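Local coordinates for L-Ala-D/L-Glu Epimerase (Escherichia coli, PDB 1JPD), which belongs to the enolase superfamily of enzymes, joining a mandelate racemase/muconate lactonizing enzyme-type N-terminal domain to a TIM-barrel-like C-terminal domain, at residues P70-E73 and K74-R78. Numbering follows the deposited sequence.
Sequences PQLE and KGLTR
Leu76 turns back on the helical turn of residues 70-73 through both its backbone and its side chain. Its amide N donates a bent, weak hydrogen bond to the carbonyl O of Gln71 (3.2 Å, N-H...O 134°), five residues earlier. This six-to-one bond and the positive phi of Gly75 (110°) resemble a Schellman ending of the helix, but the companion bond from Gly75 N to Leu72 O (3.5 Å) is not made. Within the helical turn, Glu73 N still bonds to Pro70 O (3.3 Å).

The apolar part of the contact lies beside this bond. Leu76 CB rests against the Gln71 carbonyl and lies 3.8 Å from Leu72 CA. With CG anti to the backbone N (chi1 -176°), Leu76 carries its CD2 in toward Leu72, whose CD2 it meets at 4.2 Å. The two leucines cross at a slant, branch against branch. Each is buried by further helices: Leu72 reaches Leu94 of helix 89-104, while Leu76 packs on Leu81 and Ile84 of helix 78-84.

Polar side chains contribute differently. Lys74, bent at its second and fourth torsions, doubles back along the outside of the turn; its CG and its NZ each come to 3.5 Å from Pro70 O, with no hydrogen bond from the amine. Glu73 OE1 and Lys74 NZ stay 5.1 Å apart, so the opposite charges are near each other but form no salt bridge.

Beyond the turn, Thr77 N-caps the following helix, its OG1 also bonding to Glu80, and the Leu76 carbonyl accepts from Arg5. The link between helix 69-73 and helix 78-84 is thus joined locally by a weak backbone bond and apolar leucine contact, while Arg5 and the Thr77 cap fix the chain beyond it.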
ATOM      1  N   PRO A  70       3.179 -12.436  25.539  1.00 61.96           N
ATOM      2  CA  PRO A  70       3.087 -12.242  26.990  1.00 61.18           C
ATOM      3  C   PRO A  70       2.731 -10.806  27.359  1.00 62.34           C
ATOM      4  O   PRO A  70       1.852 -10.566  28.186  1.00 62.43           O
ATOM      5  CB  PRO A  70       4.478 -12.632  27.473  1.00 60.51           C
ATOM      6  CG  PRO A  70       4.840 -13.736  26.544  1.00 60.47           C
ATOM      7  CD  PRO A  70       4.405 -13.186  25.198  1.00 63.50           C
ATOM      8  N   GLN A  71       3.415  -9.854  26.734  1.00 65.24           N
ATOM      9  CA  GLN A  71       3.180  -8.433  26.985  1.00 67.81           C
ATOM     10  C   GLN A  71       1.826  -7.969  26.433  1.00 67.88           C
ATOM     11  O   GLN A  71       1.262  -6.978  26.900  1.00 67.88           O
ATOM     12  CB  GLN A  71       4.321  -7.612  26.369  1.00 70.17           C
ATOM     13  CG  GLN A  71       5.690  -8.020  26.890  1.00 71.58           C
ATOM     14  CD  GLN A  71       6.666  -8.373  25.790  1.00 74.07           C
ATOM     15  OE1 GLN A  71       7.192  -7.496  25.107  1.00 81.16           O
ATOM     16  NE2 GLN A  71       6.913  -9.666  25.611  1.00 72.54           N
ATOM     17  N   LEU A  72       1.315  -8.690  25.436  1.00 67.50           N
ATOM     18  CA  LEU A  72       0.023  -8.375  24.824  1.00 64.59           C
ATOM     19  C   LEU A  72      -1.130  -8.740  25.758  1.00 65.43           C
ATOM     20  O   LEU A  72      -2.190  -8.113  25.719  1.00 63.58           O
ATOM     21  CB  LEU A  72      -0.145  -9.140  23.505  1.00 59.07           C
ATOM     22  CG  LEU A  72       0.438  -8.571  22.213  1.00 53.07           C
ATOM     23  CD1 LEU A  72       0.512  -9.666  21.170  1.00 48.32           C
ATOM     24  CD2 LEU A  72      -0.419  -7.403  21.734  1.00 47.48           C
ATOM     25  N   GLU A  73      -0.908  -9.760  26.589  1.00 66.95           N
ATOM     26  CA  GLU A  73      -1.908 -10.245  27.542  1.00 66.40           C
ATOM     27  C   GLU A  73      -2.065  -9.351  28.778  1.00 69.49           C
ATOM     28  O   GLU A  73      -3.156  -9.266  29.346  1.00 72.26           O
ATOM     29  CB  GLU A  73      -1.559 -11.676  27.974  1.00 63.80           C
ATOM     30  CG  GLU A  73      -1.465 -12.659  26.813  1.00 64.28           C
ATOM     31  CD  GLU A  73      -0.939 -14.024  27.221  1.00 67.05           C
ATOM     32  OE1 GLU A  73       0.128 -14.082  27.871  1.00 73.18           O
ATOM     33  OE2 GLU A  73      -1.581 -15.041  26.883  1.00 68.42           O
ATOM     34  N   LYS A  74      -0.988  -8.687  29.193  1.00 71.42           N
ATOM     35  CA  LYS A  74      -1.050  -7.808  30.359  1.00 72.70           C
ATOM     36  C   LYS A  74      -1.688  -6.467  29.986  1.00 74.16           C
ATOM     37  O   LYS A  74      -1.901  -5.614  30.854  1.00 76.87           O
ATOM     38  CB  LYS A  74       0.347  -7.551  30.936  1.00 75.84           C
ATOM     39  CG  LYS A  74       1.208  -8.784  31.179  1.00 78.73           C
ATOM     40  CD  LYS A  74       0.609  -9.742  32.191  1.00 79.76           C
ATOM     41  CE  LYS A  74       1.668 -10.725  32.679  1.00 80.98           C
ATOM     42  NZ  LYS A  74       2.398 -11.387  31.559  1.00 79.06           N
ATOM     43  N   GLY A  75      -1.969  -6.275  28.694  1.00 72.87           N
ATOM     44  CA  GLY A  75      -2.603  -5.043  28.239  1.00 67.50           C
ATOM     45  C   GLY A  75      -1.784  -4.067  27.405  1.00 65.20           C
ATOM     46  O   GLY A  75      -2.040  -2.856  27.443  1.00 60.89           O
ATOM     47  N   LEU A  76      -0.816  -4.581  26.646  1.00 63.34           N
ATOM     48  CA  LEU A  76       0.045  -3.750  25.802  1.00 62.56           C
ATOM     49  C   LEU A  76      -0.754  -2.808  24.912  1.00 62.91           C
ATOM     50  O   LEU A  76      -1.479  -3.254  24.031  1.00 67.81           O
ATOM     51  CB  LEU A  76       0.919  -4.634  24.916  1.00 63.07           C
ATOM     52  CG  LEU A  76       1.945  -3.898  24.057  1.00 63.47           C
ATOM     53  CD1 LEU A  76       2.996  -3.277  24.965  1.00 59.74           C
ATOM     54  CD2 LEU A  76       2.590  -4.868  23.076  1.00 62.23           C
ATOM     55  N   THR A  77      -0.623  -1.507  25.136  1.00 65.00           N
ATOM     56  CA  THR A  77      -1.348  -0.542  24.318  1.00 67.40           C
ATOM     57  C   THR A  77      -0.607  -0.323  23.006  1.00 69.43           C
ATOM     58  O   THR A  77       0.502  -0.819  22.815  1.00 67.50           O
ATOM     59  CB  THR A  77      -1.481   0.823  25.017  1.00 69.25           C
ATOM     60  OG1 THR A  77      -0.178   1.308  25.361  1.00 72.48           O
ATOM     61  CG2 THR A  77      -2.338   0.709  26.266  1.00 68.88           C
ATOM     62  N   ARG A  78      -1.234   0.424  22.105  1.00 71.09           N
ATOM     63  CA  ARG A  78      -0.641   0.727  20.813  1.00 70.03           C
ATOM     64  C   ARG A  78       0.576   1.619  20.992  1.00 70.74           C
ATOM     65  O   ARG A  78       1.578   1.462  20.294  1.00 71.36           O
ATOM     66  CB  ARG A  78      -1.664   1.428  19.922  1.00 70.05           C
ATOM     67  CG  ARG A  78      -2.672   0.492  19.278  1.00 73.27           C
ATOM     68  CD  ARG A  78      -4.008   1.183  19.084  1.00 73.70           C
ATOM     69  NE  ARG A  78      -4.683   1.366  20.366  1.00 79.08           N
ATOM     70  CZ  ARG A  78      -5.710   2.184  20.564  1.00 77.27           C
ATOM     71  NH1 ARG A  78      -6.191   2.906  19.558  1.00 74.33           N
ATOM     72  NH2 ARG A  78      -6.254   2.280  21.768  1.00 76.95           N
TER